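Local atomic coordinates of putative NADP oxidoreductase BF3122 (Bacteroides fragilis, PDB entry 3D1L), a protein that is a putative NADP-dependent oxidoreductase with a probable Rossmann-type nucleotide-binding domain and a helical C-terminal domain. Residues B[22-27]-B[130-135]; B[228-233]-B[257-262]. One frame throughout, in Å; residues are numbered along the deposited sequence.

Contact 1: residues B[22-27]-B[130-135]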
loop_
_atom_site.group_PDB
_atom_site.type_symbol
_atom_site.label_atom_id
_atom_site.label_comp_id
_atom_site.label_asym_id
_atom_site.label_seq_id
_atom_site.Cartn_x
_atom_site.Cartn_y
_atom_site.Cartn_z
ATOM N N ALA B 22 -15.727 -15.036 -1.948
ATOM C CA ALA B 22 -16.253 -16.307 -2.445
ATOM C C ALA B 22 -15.480 -16.790 -3.693
ATOM O O ALA B 22 -15.169 -17.973 -3.812
ATOM C CB ALA B 22 -17.750 -16.189 -2.720
ATOM N N THR B 23 -15.148 -15.872 -4.595
ATOM C CA THR B 23 -14.372 -16.185 -5.796
ATOM C C THR B 23 -13.028 -16.808 -5.429
ATOM O O THR B 23 -12.684 -17.893 -5.901
ATOM C CB THR B 23 -14.195 -14.905 -6.660
ATOM O OG1 THR B 23 -15.477 -14.503 -7.174
ATOM C CG2 THR B 23 -13.219 -15.110 -7.819
ATOM N N ASN B 24 -12.295 -16.151 -4.542
ATOM C CA ASN B 24 -11.006 -16.649 -4.099
ATOM C C ASN B 24 -11.106 -17.960 -3.308
ATOM O O ASN B 24 -10.337 -18.878 -3.536
ATOM C CB ASN B 24 -10.279 -15.565 -3.286
ATOM C CG ASN B 24 -9.683 -14.470 -4.175
ATOM O OD1 ASN B 24 -8.648 -14.674 -4.810
ATOM N ND2 ASN B 24 -10.337 -13.305 -4.224
ATOM N N LEU B 25 -12.065 -18.040 -2.392
ATOM C CA LEU B 25 -12.277 -19.249 -1.613
ATOM C C LEU B 25 -12.709 -20.385 -2.521
ATOM O O LEU B 25 -12.295 -21.502 -2.333
ATOM C CB LEU B 25 -13.318 -19.022 -0.513
ATOM C CG LEU B 25 -13.699 -20.197 0.398
ATOM C CD1 LEU B 25 -12.477 -20.827 1.116
ATOM C CD2 LEU B 25 -14.726 -19.764 1.428
ATOM N N ALA B 26 -13.550 -20.108 -3.507
ATOM C CA ALA B 26 -13.944 -21.174 -4.456
ATOM C C ALA B 26 -12.774 -21.691 -5.271
ATOM O O ALA B 26 -12.643 -22.890 -5.439
ATOM C CB ALA B 26 -15.106 -20.726 -5.373
ATOM N N LYS B 27 -11.921 -20.799 -5.760
ATOM C CA LYS B 27 -10.752 -21.212 -6.558
ATOM C C LYS B 27 -9.762 -22.080 -5.756
ATOM O O LYS B 27 -9.271 -23.082 -6.258
ATOM C CB LYS B 27 -10.046 -19.993 -7.164
ATOM C CG LYS B 27 -10.807 -19.372 -8.365
ATOM C CD LYS B 27 -10.421 -17.880 -8.588
ATOM C CE LYS B 27 -9.098 -17.705 -9.317
ATOM N NZ LYS B 27 -8.852 -16.292 -9.768
ATOM N N ARG B 130 -7.241 -10.741 -8.512
ATOM C CA ARG B 130 -5.985 -10.851 -7.781
ATOM C C ARG B 130 -5.908 -12.165 -6.993
ATOM O O ARG B 130 -6.760 -12.454 -6.136
ATOM C CB ARG B 130 -5.819 -9.611 -6.881
ATOM C CG ARG B 130 -4.880 -9.741 -5.715
ATOM C CD ARG B 130 -3.435 -9.528 -6.089
ATOM N NE ARG B 130 -2.602 -9.919 -4.965
ATOM C CZ ARG B 130 -1.295 -10.160 -5.033
ATOM N NH1 ARG B 130 -0.638 -10.037 -6.187
ATOM N NH2 ARG B 130 -0.648 -10.530 -3.935
ATOM N N GLU B 131 -4.881 -12.952 -7.313
ATOM C CA GLU B 131 -4.660 -14.280 -6.731
ATOM C C GLU B 131 -3.940 -14.163 -5.403
ATOM O O GLU B 131 -3.020 -13.350 -5.267
ATOM C CB GLU B 131 -3.797 -15.137 -7.672
ATOM C CG GLU B 131 -4.417 -15.441 -9.042
ATOM C CD GLU B 131 -5.482 -16.529 -8.980
ATOM O OE1 GLU B 131 -5.970 -16.844 -7.863
ATOM O OE2 GLU B 131 -5.828 -17.073 -10.057
ATOM N N VAL B 132 -4.343 -14.962 -4.426
ATOM C CA VAL B 132 -3.672 -14.941 -3.119
ATOM C C VAL B 132 -3.326 -16.335 -2.657
ATOM O O VAL B 132 -4.075 -17.274 -2.894
ATOM C CB VAL B 132 -4.499 -14.247 -1.987
ATOM C CG1 VAL B 132 -4.635 -12.797 -2.266
ATOM C CG2 VAL B 132 -5.858 -14.877 -1.827
ATOM N N ASP B 133 -2.185 -16.452 -1.987
ATOM C CA ASP B 133 -1.812 -17.686 -1.355
ATOM C C ASP B 133 -2.659 -17.885 -0.095
ATOM O O ASP B 133 -2.462 -17.193 0.939
ATOM C CB ASP B 133 -0.322 -17.665 -1.015
ATOM C CG ASP B 133 0.255 -19.065 -0.837
ATOM O OD1 ASP B 133 -0.474 -20.067 -1.102
ATOM O OD2 ASP B 133 1.450 -19.151 -0.451
ATOM N N PHE B 134 -3.616 -18.809 -0.194
ATOM C CA PHE B 134 -4.371 -19.276 0.968
ATOM C C PHE B 134 -3.550 -19.903 2.100
ATOM O O PHE B 134 -3.997 -19.884 3.254
ATOM C CB PHE B 134 -5.498 -20.207 0.542
ATOM C CG PHE B 134 -6.793 -19.505 0.378
ATOM C CD1 PHE B 134 -7.030 -18.720 -0.758
ATOM C CD2 PHE B 134 -7.753 -19.573 1.377
ATOM C CE1 PHE B 134 -8.221 -18.049 -0.902
ATOM C CE2 PHE B 134 -8.958 -18.894 1.254
ATOM C CZ PHE B 134 -9.193 -18.129 0.117
ATOM N N LYS B 135 -2.355 -20.422 1.793
ATOM C CA LYS B 135 -1.523 -21.064 2.821
ATOM C C LYS B 135 -1.313 -20.191 4.058
ATOM O O LYS B 135 -1.324 -20.699 5.189
ATOM C CB LYS B 135 -0.182 -21.573 2.275
ATOM C CG LYS B 135 -0.324 -22.772 1.312
ATOM C CD LYS B 135 -0.695 -24.078 2.030
ATOM C CE LYS B 135 -1.158 -25.156 1.032
ATOM N NZ LYS B 135 -1.437 -26.467 1.689
HETATM O O HOH W 1 -6.697 -16.386 -5.040
#

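Contact 2: residues B[228-233]-B[257-262]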
loop_
_atom_site.group_PDB
_atom_site.type_symbol
_atom_site.label_atom_id
_atom_site.label_comp_id
_atom_site.label_asym_id
_atom_site.label_seq_id
_atom_site.Cartn_x
_atom_site.Cartn_y
_atom_site.Cartn_z
ATOM N N GLY B 228 7.795 10.435 10.817
ATOM C CA GLY B 228 7.069 11.552 10.214
ATOM C C GLY B 228 6.839 12.780 11.078
ATOM O O GLY B 228 7.151 12.772 12.269
ATOM N N PRO B 229 6.292 13.859 10.477
ATOM C CA PRO B 229 6.266 15.167 11.160
ATOM C C PRO B 229 5.197 15.312 12.259
ATOM O O PRO B 229 5.143 16.331 12.942
ATOM C CB PRO B 229 6.025 16.146 10.014
ATOM C CG PRO B 229 5.184 15.327 9.024
ATOM C CD PRO B 229 5.717 13.929 9.116
ATOM N N ALA B 230 4.377 14.289 12.440
ATOM C CA ALA B 230 3.269 14.349 13.400
ATOM C C ALA B 230 3.704 14.038 14.836
ATOM O O ALA B 230 3.091 14.500 15.800
ATOM C CB ALA B 230 2.128 13.419 12.954
ATOM N N ILE B 231 4.766 13.251 14.954
ATOM C CA ILE B 231 5.325 12.842 16.234
ATOM C C ILE B 231 5.633 14.050 17.109
ATOM O O ILE B 231 5.228 14.105 18.282
ATOM C CB ILE B 231 6.586 11.974 16.012
ATOM C CG1 ILE B 231 6.156 10.567 15.579
ATOM C CG2 ILE B 231 7.457 11.903 17.278
ATOM C CD1 ILE B 231 7.111 9.900 14.629
ATOM N N ARG B 232 6.336 15.018 16.518
ATOM C CA ARG B 232 6.712 16.249 17.191
ATOM C C ARG B 232 5.615 17.297 17.061
ATOM O O ARG B 232 5.594 18.285 17.786
ATOM C CB ARG B 232 8.006 16.781 16.574
ATOM C CG ARG B 232 9.179 15.803 16.629
ATOM C CD ARG B 232 9.849 15.805 17.997
ATOM N NE ARG B 232 10.483 17.089 18.267
ATOM C CZ ARG B 232 10.547 17.658 19.467
ATOM N NH1 ARG B 232 10.000 17.064 20.522
ATOM N NH2 ARG B 232 11.153 18.829 19.606
ATOM N N TYR B 233 4.688 17.049 16.141
ATOM C CA TYR B 233 3.750 18.059 15.626
ATOM C C TYR B 233 4.477 19.275 15.019
ATOM O O TYR B 233 4.243 20.437 15.396
ATOM C CB TYR B 233 2.624 18.438 16.619
ATOM C CG TYR B 233 1.306 18.637 15.884
ATOM C CD1 TYR B 233 0.565 17.534 15.436
ATOM C CD2 TYR B 233 0.831 19.927 15.582
ATOM C CE1 TYR B 233 -0.628 17.702 14.734
ATOM C CE2 TYR B 233 -0.370 20.111 14.878
ATOM C CZ TYR B 233 -1.093 18.991 14.458
ATOM O OH TYR B 233 -2.276 19.151 13.759
ATOM N N LEU B 257 -6.566 15.235 11.912
ATOM C CA LEU B 257 -6.932 14.304 12.982
ATOM C C LEU B 257 -6.005 13.077 13.056
ATOM O O LEU B 257 -5.662 12.615 14.136
ATOM C CB LEU B 257 -8.393 13.882 12.823
ATOM C CG LEU B 257 -9.468 14.966 12.978
ATOM C CD1 LEU B 257 -10.800 14.369 12.581
ATOM C CD2 LEU B 257 -9.542 15.550 14.393
ATOM N N LEU B 258 -5.578 12.571 11.907
ATOM C CA LEU B 258 -4.566 11.506 11.877
ATOM C C LEU B 258 -3.237 11.985 12.483
ATOM O O LEU B 258 -2.594 11.263 13.249
ATOM C CB LEU B 258 -4.374 10.958 10.445
ATOM C CG LEU B 258 -5.548 10.122 9.902
ATOM C CD1 LEU B 258 -5.578 10.019 8.352
ATOM C CD2 LEU B 258 -5.597 8.713 10.512
ATOM N N SER B 259 -2.842 13.211 12.153
ATOM C CA SER B 259 -1.623 13.800 12.708
ATOM C C SER B 259 -1.810 13.975 14.214
ATOM O O SER B 259 -0.967 13.553 15.002
ATOM C CB SER B 259 -1.310 15.142 12.036
ATOM O OG SER B 259 -0.933 14.950 10.683
ATOM N N ARG B 260 -2.936 14.576 14.603
ATOM C CA ARG B 260 -3.293 14.761 16.004
ATOM C C ARG B 260 -3.179 13.421 16.714
ATOM O O ARG B 260 -2.650 13.344 17.820
ATOM C CB ARG B 260 -4.727 15.284 16.103
ATOM C CG ARG B 260 -5.125 15.858 17.452
ATOM C CD ARG B 260 -6.559 16.429 17.449
ATOM N NE ARG B 260 -6.715 17.564 16.530
ATOM C CZ ARG B 260 -7.818 18.313 16.435
ATOM N NH1 ARG B 260 -8.880 18.053 17.205
ATOM N NH2 ARG B 260 -7.861 19.325 15.570
ATOM N N SER B 261 -3.646 12.366 16.033
ATOM C CA SER B 261 -3.772 11.038 16.595
ATOM C C SER B 261 -2.409 10.402 16.817
ATOM O O SER B 261 -2.175 9.788 17.863
ATOM C CB SER B 261 -4.627 10.153 15.677
ATOM O OG SER B 261 -4.909 8.917 16.300
ATOM N N ILE B 262 -1.518 10.531 15.828
ATOM C CA ILE B 262 -0.135 10.072 15.976
ATOM C C ILE B 262 0.492 10.794 17.180
ATOM O O ILE B 262 1.058 10.152 18.065
ATOM C CB ILE B 262 0.687 10.297 14.684
ATOM C CG1 ILE B 262 0.271 9.318 13.566
ATOM C CG2 ILE B 262 2.210 10.231 14.968
ATOM C CD1 ILE B 262 0.535 9.854 12.166
#

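Contact 1: residues B[22-27]-B[130-135]
N24, on the helix 20-31, reaches across to R130, V132 and F134 of the facing loop. Its CB lies 4.0 Å from CE1 of F134. Chi1 of -76° sets CG anti to the carbonyl carbon, 4.1 Å from O of R130, and the amide then splits its work. OD1 is gripped by a water at 2.6 Å, which donates to it, donates again to OE1 of E131 and accepts from the backbone N of V132, so one water ties the helix to two consecutive loop residues. OD1 also lies 3.2 Å from O of R130, but both are acceptors and no bond forms. ND2 turns instead to the backbone oxygens of N20 and S127, a grip that fixes which way round the amide sits.

F134 carries the apolar half. Its CE1 comes 3.5 Å from O of N24 and its CZ 3.7 Å from CA of L25, so the ring packs obliquely on helix backbone, while CE2 meets CD1 of L25 at 4.0 Å. F139 of the sheet touches both L25 and F134.

Farther along the helix K27, bent at chi3, crosses E131 at about a right angle; NZ forms a salt bridge with OE2 at 3.1 Å, its hydrogen bond there weak. R130 forms a salt bridge through NE with E212 of the second subunit.

The helix begins at a GxGxxA-like turn, consistent with nucleotide binding. The chemistry is thus graded: aromatic packing, a shared water, and an exposed carboxylate paired with two cations, K27 and R31, which would probably keep it ionised.

Contact 2: residues B[228-233]-B[257-262]
A230 pushes its methyl group against the helix 249-264, at the closest backbone approach of the two segments, where its CA is 5.0 Å from that of S259. Its CB meets O of S259 at 3.7 Å and CG2 of I262 at 3.8 Å, and CB of S259 and CD1 of I262 are scarcely farther off. The methyl therefore sits between residues one helical turn apart.

Those two helix side chains are set by their first torsions. In I262, chi1 of -72° puts CG1 anti to the carbonyl carbon and CG2 anti to the backbone N; CG2 is the branch that touches both A230 and CG1 of I231, the latter at 4.0 Å. The two isoleucines cross obliquely. In S259, OG lies beside its own backbone N and bonds back to O of Y255, leaving CB to touch CE1 of Y233.

Chi1 of Y233, -141°, is off a staggered value; the end of the ring nevertheless comes close, CE1 lying 3.8 Å from CB of S259. N of R260 lies at the ring edge, near its plane. R260 pairs with E256, its guanidinium lying over CD2 of L257.

No hydrogen bond joins the two segments directly, but O of I231 accepts from ND1 of H263, just beyond I262. G228, with L209 and T227, lines the pocket of a bound 2-mercapto-propion aldehyde, about 7 Å from the side chain of I231. The loop between helices 222-225 and 235-244 contains a type I turn from G228 to I231. Y233 also packs on I238 of the latter helix, while I262 and S261 of helix 249-264 meet H187 of the second subunit.

In the fold
Contact 1 comes first along the chain and is complete in sequence before contact 2 starts. Their centres are 37 Å apart and their nearest atoms about 24 Å, so neither touches the other. Contact 1 joins helix 20-31 to the loop between strands 117-122 and 139-143, beside the mixed sheet of the part that, by family, is probably nucleotide-binding; contact 2 lies wholly among helices of the C-terminal part, 30 Å from the centre of the chain. The long helix 168-198 comes between them in sequence. Both contacts reach the second subunit, whose residues meet R130 in contact 1 and S261 in contact 2, so the dimer engages both parts of the chain.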